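Local coordinates for acetyl xylan esterase II (Penicillium purpurogenum, PDB 1G66), which probably hydrolyses acetyl esters on xylan as a serine esterase of the cutinase family, within the alpha/beta-hydrolase clan, at residues Asn27-Leu30 against Ser31-Gly35. Residues are numbered along the deposited sequence; the frame is centred on the assembly and turned at random.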
ATOM      1  N   ASN A  27      -7.612  11.125  -1.454  1.00  7.16           N
ATOM      2  CA  ASN A  27      -8.550  12.243  -1.652  1.00  8.95           C
ATOM      3  C   ASN A  27      -9.822  11.808  -2.274  1.00  8.79           C
ATOM      4  O   ASN A  27     -10.863  12.401  -1.972  1.00  9.48           O
ATOM      5  CB  ASN A  27      -7.878  13.285  -2.523  1.00 14.52           C
ATOM      6  CG  ASN A  27      -6.667  13.943  -1.964  1.00 18.73           C
ATOM      7  OD1 ASN A  27      -6.369  13.974  -0.779  1.00 23.60           O
ATOM      8  ND2 ASN A  27      -5.907  14.516  -2.922  1.00 26.63           N
ATOM      9  N   GLY A  28      -9.798  10.847  -3.158  1.00  8.59           N
ATOM     10  CA  GLY A  28     -11.009  10.324  -3.739  1.00  9.12           C
ATOM     11  C   GLY A  28     -11.911   9.720  -2.669  1.00  7.93           C
ATOM     12  O   GLY A  28     -13.130   9.929  -2.688  1.00  8.22           O
ATOM     13  N   VAL A  29     -11.307   8.972  -1.740  1.00  7.02           N
ATOM     14  CA  VAL A  29     -12.111   8.376  -0.675  1.00  6.62           C
ATOM     15  C   VAL A  29     -12.652   9.469   0.240  1.00  7.08           C
ATOM     16  O   VAL A  29     -13.840   9.440   0.585  1.00  7.67           O
ATOM     17  CB  VAL A  29     -11.282   7.341   0.107  1.00  7.14           C
ATOM     18  CG1 VAL A  29     -12.068   6.824   1.288  1.00  9.14           C
ATOM     19  CG2 VAL A  29     -10.866   6.221  -0.849  1.00  8.46           C
ATOM     20  N   LEU A  30     -11.814  10.408   0.630  1.00  6.85           N
ATOM     21  CA  LEU A  30     -12.297  11.440   1.530  1.00  8.47           C
ATOM     22  C   LEU A  30     -13.419  12.225   0.926  1.00  9.01           C
ATOM     23  O   LEU A  30     -14.364  12.605   1.627  1.00 13.10           O
ATOM     24  CB  LEU A  30     -11.167  12.398   1.856  1.00  8.70           C
ATOM     25  CG  LEU A  30     -10.046  11.863   2.752  1.00  9.85           C
ATOM     26  CD1 LEU A  30      -8.877  12.810   2.795  1.00 14.34           C
ATOM     27  CD2 LEU A  30     -10.507  11.598   4.133  1.00 19.14           C
ATOM     28  N   SER A  31     -13.363  12.503  -0.363  1.00  7.45           N
ATOM     29  CA  SER A  31     -14.414  13.270  -0.983  1.00  8.61           C
ATOM     30  C   SER A  31     -15.679  12.437  -1.199  1.00  7.29           C
ATOM     31  O   SER A  31     -16.745  13.030  -1.242  1.00  9.03           O
ATOM     32  CB  SER A  31     -13.982  13.630  -2.397  0.56 13.78           C
ATOM     33  OG  SER A  31     -13.952  12.665  -3.428  0.56 17.67           O
ATOM     34  N   ALA A  32     -15.558  11.121  -1.262  1.00  6.95           N
ATOM     35  CA  ALA A  32     -16.706  10.246  -1.398  1.00  7.29           C
ATOM     36  C   ALA A  32     -17.433  10.065  -0.060  1.00  7.57           C
ATOM     37  O   ALA A  32     -18.590   9.617  -0.066  1.00  8.39           O
ATOM     38  CB  ALA A  32     -16.286   8.899  -1.936  1.00  8.45           C
ATOM     39  N   TYR A  33     -16.753  10.334   1.005  1.00  8.14           N
ATOM     40  CA  TYR A  33     -17.273  10.086   2.365  1.00  7.77           C
ATOM     41  C   TYR A  33     -17.005  11.281   3.250  1.00  8.37           C
ATOM     42  O   TYR A  33     -16.096  11.276   4.072  1.00  8.07           O
ATOM     43  CB  TYR A  33     -16.652   8.820   2.958  1.00  7.54           C
ATOM     44  CG  TYR A  33     -17.031   7.576   2.203  1.00  7.57           C
ATOM     45  CD1 TYR A  33     -16.215   7.019   1.234  1.00  8.31           C
ATOM     46  CD2 TYR A  33     -18.245   6.946   2.409  1.00  8.14           C
ATOM     47  CE1 TYR A  33     -16.579   5.899   0.544  1.00  8.50           C
ATOM     48  CE2 TYR A  33     -18.624   5.798   1.718  1.00  8.48           C
ATOM     49  CZ  TYR A  33     -17.776   5.293   0.767  1.00  8.85           C
ATOM     50  OH  TYR A  33     -18.073   4.151   0.043  1.00 10.71           O
ATOM     51  N   PRO A  34     -17.818  12.326   3.148  1.00  9.88           N
ATOM     52  CA  PRO A  34     -17.654  13.458   4.055  1.00 13.30           C
ATOM     53  C   PRO A  34     -17.620  13.026   5.510  1.00  9.34           C
ATOM     54  O   PRO A  34     -18.374  12.137   5.944  1.00  9.49           O
ATOM     55  CB  PRO A  34     -18.934  14.240   3.771  1.00 19.19           C
ATOM     56  CG  PRO A  34     -19.164  13.941   2.314  1.00 19.50           C
ATOM     57  CD  PRO A  34     -18.915  12.453   2.189  1.00 11.59           C
ATOM     58  N   GLY A  35     -16.742  13.620   6.299  1.00  9.35           N
ATOM     59  CA  GLY A  35     -16.514  13.279   7.663  1.00  8.48           C
ATOM     60  C   GLY A  35     -15.394  12.262   7.863  1.00  6.22           C
ATOM     61  O   GLY A  35     -14.891  12.142   8.963  1.00  7.43           O
TER
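Y33 lies beside V29, four residues earlier, where the helix of residues 23-32 runs out. Starting at the root of the side chain, CB of Y33 lies 3.7 Å from O of V29. Its chi1 of -64° sets CG opposite the carbonyl carbon and beside the backbone N, and the ring projects off the flank of the helix, passing V29 with its CD1 edge. CD1 comes to 3.5 Å from O of V29, which sits at the ring edge, near its plane. The same CD1 meets CG1 of V29 at 4.2 Å, a loose apolar touch between side chains that run at a slant to each other. At the far end OH is hydrogen-bonded to the terminal carboxylate oxygen OXT of G207, so the phenol ties this helix end to the C-terminus; the Y33 side chain also touches K203 and L206 of helix 190-206.

On the exposed side S31 turns back on its own helix. In the conformer described here, one of two for S31, chi1 is 73° and OG, between backbone N and carbonyl carbon, donates to O of G28 at 3.0 Å, from above the carbonyl plane. N of A32 reaches that oxygen from the same face, so in this conformer two donors share it. The backbone bond from N of S31 to O of N27 remains fairly straight (155°), but Y33 N makes only weak bonds to O of V29 and O of L30, and Y33 has already left helical angles.

This is the C-terminal end of the helix in a beta-alpha-beta unit, strand 5-10, helix 23-32, strand 37-40, at the strand 37-40 edge of the parallel sheet of an alpha/beta-hydrolase fold.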